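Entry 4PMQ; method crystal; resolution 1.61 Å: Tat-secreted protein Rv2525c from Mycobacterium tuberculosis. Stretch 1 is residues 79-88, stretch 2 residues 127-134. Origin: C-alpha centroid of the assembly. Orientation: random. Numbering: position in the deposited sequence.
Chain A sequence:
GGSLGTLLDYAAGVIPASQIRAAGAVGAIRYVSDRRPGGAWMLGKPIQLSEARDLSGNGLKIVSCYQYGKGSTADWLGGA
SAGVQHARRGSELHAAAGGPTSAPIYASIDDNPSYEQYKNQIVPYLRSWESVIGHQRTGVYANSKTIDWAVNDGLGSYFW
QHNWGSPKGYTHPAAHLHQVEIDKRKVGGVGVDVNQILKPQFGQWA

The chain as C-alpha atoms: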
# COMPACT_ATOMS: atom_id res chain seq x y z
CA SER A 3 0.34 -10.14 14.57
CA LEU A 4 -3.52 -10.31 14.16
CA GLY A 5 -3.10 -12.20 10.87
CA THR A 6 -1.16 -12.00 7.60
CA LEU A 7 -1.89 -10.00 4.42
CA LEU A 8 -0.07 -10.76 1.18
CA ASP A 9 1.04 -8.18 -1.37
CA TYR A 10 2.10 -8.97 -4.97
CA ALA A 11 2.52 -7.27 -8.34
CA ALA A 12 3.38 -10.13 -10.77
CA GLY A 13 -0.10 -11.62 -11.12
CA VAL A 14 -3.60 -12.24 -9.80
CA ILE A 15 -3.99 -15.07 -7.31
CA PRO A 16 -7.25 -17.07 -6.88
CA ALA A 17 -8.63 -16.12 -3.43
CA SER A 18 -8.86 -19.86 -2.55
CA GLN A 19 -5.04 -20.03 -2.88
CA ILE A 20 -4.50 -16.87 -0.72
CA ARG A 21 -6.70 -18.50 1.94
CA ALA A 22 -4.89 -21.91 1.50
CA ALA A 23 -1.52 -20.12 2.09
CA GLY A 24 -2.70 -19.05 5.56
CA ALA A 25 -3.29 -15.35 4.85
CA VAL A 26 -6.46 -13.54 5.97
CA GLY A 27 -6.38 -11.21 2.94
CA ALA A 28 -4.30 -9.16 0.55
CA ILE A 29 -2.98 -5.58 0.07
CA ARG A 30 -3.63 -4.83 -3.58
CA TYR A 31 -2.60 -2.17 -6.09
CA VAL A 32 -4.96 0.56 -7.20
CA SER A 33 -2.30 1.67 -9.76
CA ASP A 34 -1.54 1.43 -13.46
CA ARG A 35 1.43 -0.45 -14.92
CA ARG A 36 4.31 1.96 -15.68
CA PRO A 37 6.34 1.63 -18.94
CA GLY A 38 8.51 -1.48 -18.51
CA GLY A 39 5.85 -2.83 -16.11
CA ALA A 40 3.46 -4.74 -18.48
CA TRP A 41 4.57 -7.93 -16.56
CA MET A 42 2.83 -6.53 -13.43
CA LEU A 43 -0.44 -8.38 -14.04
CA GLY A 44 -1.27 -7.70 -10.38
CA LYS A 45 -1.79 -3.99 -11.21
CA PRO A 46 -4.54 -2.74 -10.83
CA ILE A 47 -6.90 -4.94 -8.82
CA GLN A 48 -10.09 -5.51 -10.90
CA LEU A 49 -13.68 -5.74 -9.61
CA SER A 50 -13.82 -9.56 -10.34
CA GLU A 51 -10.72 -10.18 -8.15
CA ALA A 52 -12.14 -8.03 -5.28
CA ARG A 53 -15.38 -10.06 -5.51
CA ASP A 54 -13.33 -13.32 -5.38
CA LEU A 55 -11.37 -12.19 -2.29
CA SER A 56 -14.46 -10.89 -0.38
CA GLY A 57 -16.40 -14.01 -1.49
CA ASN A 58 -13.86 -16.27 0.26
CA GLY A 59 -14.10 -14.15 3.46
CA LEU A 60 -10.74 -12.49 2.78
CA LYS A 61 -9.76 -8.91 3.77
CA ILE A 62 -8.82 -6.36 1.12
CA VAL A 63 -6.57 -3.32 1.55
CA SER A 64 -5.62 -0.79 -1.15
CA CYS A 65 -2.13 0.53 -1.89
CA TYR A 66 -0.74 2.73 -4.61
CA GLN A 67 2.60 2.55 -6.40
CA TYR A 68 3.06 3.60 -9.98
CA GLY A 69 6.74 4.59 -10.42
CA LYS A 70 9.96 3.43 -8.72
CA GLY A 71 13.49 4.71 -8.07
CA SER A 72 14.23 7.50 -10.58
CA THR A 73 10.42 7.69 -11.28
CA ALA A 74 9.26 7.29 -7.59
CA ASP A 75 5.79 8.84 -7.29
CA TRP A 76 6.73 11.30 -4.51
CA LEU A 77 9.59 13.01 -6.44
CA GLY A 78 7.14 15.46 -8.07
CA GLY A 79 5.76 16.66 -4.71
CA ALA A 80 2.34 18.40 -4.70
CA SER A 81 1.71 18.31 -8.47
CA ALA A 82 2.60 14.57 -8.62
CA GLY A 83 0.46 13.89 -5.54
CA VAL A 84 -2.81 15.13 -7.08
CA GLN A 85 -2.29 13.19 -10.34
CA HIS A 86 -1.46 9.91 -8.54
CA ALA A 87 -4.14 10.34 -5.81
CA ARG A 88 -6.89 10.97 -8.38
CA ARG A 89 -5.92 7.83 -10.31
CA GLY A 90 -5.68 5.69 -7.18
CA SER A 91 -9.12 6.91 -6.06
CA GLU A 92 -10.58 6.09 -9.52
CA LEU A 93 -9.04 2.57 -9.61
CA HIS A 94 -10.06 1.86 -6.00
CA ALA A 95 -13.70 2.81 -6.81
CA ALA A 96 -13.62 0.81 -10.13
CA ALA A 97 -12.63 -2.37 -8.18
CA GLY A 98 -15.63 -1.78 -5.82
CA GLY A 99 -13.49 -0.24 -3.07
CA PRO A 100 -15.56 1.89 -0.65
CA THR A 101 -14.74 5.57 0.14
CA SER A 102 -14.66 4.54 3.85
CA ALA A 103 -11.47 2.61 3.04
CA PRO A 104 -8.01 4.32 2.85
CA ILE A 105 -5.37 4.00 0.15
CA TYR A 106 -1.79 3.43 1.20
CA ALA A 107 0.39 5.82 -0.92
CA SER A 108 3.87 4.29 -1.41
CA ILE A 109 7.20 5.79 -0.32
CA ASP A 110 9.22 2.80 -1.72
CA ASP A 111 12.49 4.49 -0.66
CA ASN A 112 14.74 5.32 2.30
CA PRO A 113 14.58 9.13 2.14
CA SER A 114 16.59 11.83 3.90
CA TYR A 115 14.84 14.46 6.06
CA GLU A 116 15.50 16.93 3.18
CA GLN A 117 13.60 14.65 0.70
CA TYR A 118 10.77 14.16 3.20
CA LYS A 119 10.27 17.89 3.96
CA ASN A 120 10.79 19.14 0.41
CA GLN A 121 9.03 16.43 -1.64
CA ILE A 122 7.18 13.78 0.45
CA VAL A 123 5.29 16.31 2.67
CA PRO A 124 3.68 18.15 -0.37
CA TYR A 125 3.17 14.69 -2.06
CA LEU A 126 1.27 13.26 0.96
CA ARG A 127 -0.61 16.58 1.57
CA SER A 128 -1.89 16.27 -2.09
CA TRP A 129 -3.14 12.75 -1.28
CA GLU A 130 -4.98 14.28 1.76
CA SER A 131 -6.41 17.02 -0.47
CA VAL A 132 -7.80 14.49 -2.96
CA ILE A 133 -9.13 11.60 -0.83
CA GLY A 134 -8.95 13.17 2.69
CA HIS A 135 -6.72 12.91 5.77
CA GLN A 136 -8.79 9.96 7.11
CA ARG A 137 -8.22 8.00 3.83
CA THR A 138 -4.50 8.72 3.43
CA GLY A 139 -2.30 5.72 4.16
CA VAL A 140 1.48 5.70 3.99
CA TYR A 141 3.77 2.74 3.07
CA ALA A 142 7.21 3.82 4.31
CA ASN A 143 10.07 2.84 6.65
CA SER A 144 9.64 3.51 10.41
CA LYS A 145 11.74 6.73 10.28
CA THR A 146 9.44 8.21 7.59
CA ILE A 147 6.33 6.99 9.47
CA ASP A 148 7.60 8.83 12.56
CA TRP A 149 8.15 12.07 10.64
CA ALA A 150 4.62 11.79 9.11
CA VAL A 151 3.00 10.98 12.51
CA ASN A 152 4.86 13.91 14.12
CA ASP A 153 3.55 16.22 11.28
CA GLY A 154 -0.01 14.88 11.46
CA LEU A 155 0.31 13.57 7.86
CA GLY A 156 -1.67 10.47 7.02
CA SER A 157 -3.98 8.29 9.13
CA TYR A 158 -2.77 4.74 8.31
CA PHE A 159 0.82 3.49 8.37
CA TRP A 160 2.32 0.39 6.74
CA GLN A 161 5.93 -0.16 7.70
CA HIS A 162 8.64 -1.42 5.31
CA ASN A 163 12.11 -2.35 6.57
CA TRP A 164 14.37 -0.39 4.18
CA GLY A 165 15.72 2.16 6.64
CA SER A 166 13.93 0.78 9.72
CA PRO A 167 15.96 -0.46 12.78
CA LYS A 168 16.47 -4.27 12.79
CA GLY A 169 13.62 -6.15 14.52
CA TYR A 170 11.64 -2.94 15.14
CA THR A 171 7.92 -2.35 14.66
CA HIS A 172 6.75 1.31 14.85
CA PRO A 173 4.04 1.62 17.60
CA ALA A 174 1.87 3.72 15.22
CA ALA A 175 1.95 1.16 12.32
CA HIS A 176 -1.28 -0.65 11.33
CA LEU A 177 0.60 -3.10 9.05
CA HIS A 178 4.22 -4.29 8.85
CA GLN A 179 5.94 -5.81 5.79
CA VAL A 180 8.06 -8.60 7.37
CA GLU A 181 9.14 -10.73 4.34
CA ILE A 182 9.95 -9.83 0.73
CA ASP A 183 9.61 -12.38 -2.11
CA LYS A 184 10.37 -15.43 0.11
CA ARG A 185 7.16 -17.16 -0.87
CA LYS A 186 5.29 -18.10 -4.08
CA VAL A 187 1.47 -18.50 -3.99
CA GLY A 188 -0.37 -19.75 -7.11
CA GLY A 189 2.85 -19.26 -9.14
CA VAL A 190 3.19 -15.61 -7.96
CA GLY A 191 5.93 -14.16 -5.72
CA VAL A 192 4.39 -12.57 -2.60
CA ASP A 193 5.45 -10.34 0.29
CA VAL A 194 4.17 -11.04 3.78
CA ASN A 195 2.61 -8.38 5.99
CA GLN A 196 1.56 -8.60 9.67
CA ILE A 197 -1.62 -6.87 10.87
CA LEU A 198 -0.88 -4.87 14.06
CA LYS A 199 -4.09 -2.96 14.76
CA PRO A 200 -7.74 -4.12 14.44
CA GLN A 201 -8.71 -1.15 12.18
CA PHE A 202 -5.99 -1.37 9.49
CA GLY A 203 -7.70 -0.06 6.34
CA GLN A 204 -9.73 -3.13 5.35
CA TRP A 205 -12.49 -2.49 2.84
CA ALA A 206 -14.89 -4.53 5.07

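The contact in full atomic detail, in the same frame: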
# COMPACT_ATOMS: atom_id res chain seq x y z
N GLY A 79 6.42 15.92 -5.78
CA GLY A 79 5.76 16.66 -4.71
C GLY A 79 4.27 16.85 -4.90
O GLY A 79 3.55 15.90 -5.24
N ALA A 80 3.78 18.09 -4.69
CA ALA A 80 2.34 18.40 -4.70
C ALA A 80 1.68 18.09 -6.04
O ALA A 80 0.61 17.44 -6.06
CB ALA A 80 2.11 19.84 -4.31
N SER A 81 2.28 18.53 -7.14
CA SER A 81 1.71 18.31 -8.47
C SER A 81 1.59 16.80 -8.75
O SER A 81 0.52 16.33 -9.17
CB SER A 81 2.56 19.01 -9.53
OG SER A 81 2.03 18.75 -10.82
N ALA A 82 2.66 16.03 -8.43
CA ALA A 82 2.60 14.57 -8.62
C ALA A 82 1.53 13.94 -7.71
O ALA A 82 0.82 13.02 -8.12
CB ALA A 82 3.97 13.95 -8.33
N GLY A 83 1.43 14.42 -6.49
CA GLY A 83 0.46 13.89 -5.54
C GLY A 83 -0.96 13.92 -6.05
O GLY A 83 -1.68 12.92 -5.92
N VAL A 84 -1.40 15.06 -6.65
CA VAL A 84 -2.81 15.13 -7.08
C VAL A 84 -3.07 14.19 -8.24
O VAL A 84 -4.11 13.53 -8.25
CB VAL A 84 -3.35 16.56 -7.34
CG1 VAL A 84 -3.32 17.40 -6.07
CG2 VAL A 84 -2.60 17.26 -8.48
N GLN A 85 -2.12 14.09 -9.19
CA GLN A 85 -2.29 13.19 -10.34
C GLN A 85 -2.37 11.72 -9.87
O GLN A 85 -3.27 10.99 -10.28
CB GLN A 85 -1.10 13.37 -11.29
CG GLN A 85 -1.07 14.74 -11.97
CD GLN A 85 0.28 15.11 -12.55
OE1 GLN A 85 1.25 14.33 -12.50
NE2 GLN A 85 0.40 16.32 -13.05
N HIS A 86 -1.45 11.30 -8.99
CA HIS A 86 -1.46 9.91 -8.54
C HIS A 86 -2.68 9.63 -7.63
O HIS A 86 -3.32 8.58 -7.76
CB HIS A 86 -0.14 9.61 -7.81
CG HIS A 86 1.02 9.54 -8.77
ND1 HIS A 86 1.13 8.51 -9.71
CD2 HIS A 86 2.08 10.37 -8.90
CE1 HIS A 86 2.23 8.77 -10.40
NE2 HIS A 86 2.85 9.86 -9.94
N ALA A 87 -3.01 10.57 -6.73
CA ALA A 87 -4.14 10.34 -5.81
C ALA A 87 -5.47 10.23 -6.56
O ALA A 87 -6.31 9.38 -6.24
CB ALA A 87 -4.22 11.48 -4.79
N ARG A 88 -5.66 11.06 -7.58
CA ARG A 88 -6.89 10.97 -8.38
C ARG A 88 -7.02 9.59 -9.02
O ARG A 88 -8.10 9.00 -9.00
CB ARG A 88 -6.87 12.02 -9.48
CG ARG A 88 -7.06 13.43 -8.95
CD ARG A 88 -6.90 14.42 -10.10
NE ARG A 88 -6.80 15.80 -9.63
CZ ARG A 88 -6.25 16.80 -10.32
NH1 ARG A 88 -5.77 16.58 -11.55
NH2 ARG A 88 -6.17 18.02 -9.80
N ARG A 127 0.44 15.58 1.35
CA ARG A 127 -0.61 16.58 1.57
C ARG A 127 -1.56 16.58 0.34
O ARG A 127 -2.78 16.73 0.52
CB ARG A 127 -0.03 17.97 1.84
CG ARG A 127 0.62 18.10 3.21
CD ARG A 127 1.13 19.51 3.45
NE ARG A 127 1.59 19.71 4.82
CZ ARG A 127 2.42 20.67 5.20
NH1 ARG A 127 2.91 21.52 4.31
NH2 ARG A 127 2.80 20.76 6.47
N SER A 128 -1.02 16.37 -0.90
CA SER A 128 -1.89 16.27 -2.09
C SER A 128 -2.81 15.07 -1.99
O SER A 128 -4.00 15.18 -2.32
CB SER A 128 -1.07 16.18 -3.37
OG SER A 128 -0.61 17.47 -3.71
N TRP A 129 -2.28 13.91 -1.50
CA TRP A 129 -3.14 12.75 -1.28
C TRP A 129 -4.28 13.14 -0.32
O TRP A 129 -5.44 12.83 -0.60
CB TRP A 129 -2.35 11.56 -0.75
CG TRP A 129 -1.78 10.72 -1.85
CD1 TRP A 129 -0.61 10.90 -2.51
CD2 TRP A 129 -2.40 9.56 -2.43
NE1 TRP A 129 -0.44 9.91 -3.46
CE2 TRP A 129 -1.54 9.09 -3.45
CE3 TRP A 129 -3.61 8.89 -2.20
CZ2 TRP A 129 -1.82 7.94 -4.20
CZ3 TRP A 129 -3.90 7.74 -2.95
CH2 TRP A 129 -3.00 7.27 -3.92
N GLU A 130 -3.94 13.85 0.80
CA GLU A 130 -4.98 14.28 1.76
C GLU A 130 -5.99 15.24 1.11
O GLU A 130 -7.18 15.22 1.47
CB GLU A 130 -4.34 14.98 2.94
CG GLU A 130 -3.46 14.00 3.74
CD GLU A 130 -3.12 14.60 5.10
OE1 GLU A 130 -3.10 15.84 5.21
OE2 GLU A 130 -2.89 13.82 6.06
N SER A 131 -5.54 16.07 0.18
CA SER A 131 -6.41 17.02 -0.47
C SER A 131 -7.32 16.34 -1.47
O SER A 131 -8.32 16.95 -1.85
CB SER A 131 -5.62 18.11 -1.17
OG SER A 131 -6.52 19.11 -1.65
N VAL A 132 -6.97 15.15 -1.95
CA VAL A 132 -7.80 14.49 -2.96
C VAL A 132 -8.78 13.54 -2.28
O VAL A 132 -10.00 13.66 -2.52
CB VAL A 132 -6.92 13.76 -4.00
CG1 VAL A 132 -7.78 12.89 -4.92
CG2 VAL A 132 -6.10 14.77 -4.82
N ILE A 133 -8.25 12.59 -1.46
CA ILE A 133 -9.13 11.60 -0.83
C ILE A 133 -9.42 11.88 0.67
O ILE A 133 -10.31 11.23 1.23
CB ILE A 133 -8.57 10.16 -1.03
CG1 ILE A 133 -7.21 9.97 -0.32
CG2 ILE A 133 -8.50 9.82 -2.52
CD1 ILE A 133 -6.70 8.48 -0.46
N GLY A 134 -8.71 12.83 1.28
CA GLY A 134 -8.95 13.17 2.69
C GLY A 134 -7.91 12.60 3.63
O GLY A 134 -7.38 11.52 3.40

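How do the two backbones meet? Both stretches are helical through most of their length, and they run in broadly the same direction, with 39° between their N-to-C directions and axes that approach to 7.7 Å. That is close for a helix pair, and the places of nearest approach explain it: Gly83 CA lies 4.8 Å from Ser128 CA, and Ala87 CA lies 5.2 Å from Trp129 CA. Gly83 and Ala87 are one helical turn apart, so small residues recur along the side of the first helix that faces the second.

Why does glycine suit position 83? Its CA packs 3.5 Å from Ser128 CB, leaving no space for a side chain between them. A CB on Gly83 would point toward the second helix and come within 2.4 Å of Ser128 CB, a clash. The absence of that atom lets the serine settle directly against the backbone of the first helix.

What polar link joins the helices? The hydroxyl of Ser128, with chi1 in the m rotamer, donates a hydrogen bond from OG to Ala80 O at 2.6 Å. The same carbonyl also accepts the helical bond from Val84 N, at 3.2 Å from Ala80 O, so one oxygen serves both its own helix and its neighbour. Serine fits here because it is small enough for a close approach yet carries a donor, and the bond satisfies its hydroxyl in a buried position. It is the only hydrogen bond between the two stretches.

How does Ala87 fill the next turn? Its CB points toward the second helix and reaches 3.5 Å from Trp129 CD2 and 3.6 Å from Val132 CB, so the methyl contacts both the indole and the valine. Trp129 leaves its backbone sideways, but the end of its side chain comes nearer, bringing a ring face against the first helix. Ala87 CA sits 3.5 Å from the centroid of the six-membered ring formed by Trp129 CD2, CE2, CE3, CZ2, CZ3 and CH2, only 5° off the ring normal, a CH-pi contact over the face. A small residue allows the broad ring to lie this close to the backbone.

What completes the apolar packing? Val132 points toward the first helix, and its CG2 meets Val84 CG1 at 4.0 Å, while its CG1 lies 4.1 Å from Arg88 CG, where the aliphatic part of the arginine adds cover. Altogether the two stretches bury 403 Å², mostly through close apolar packing around a single hydrogen bond.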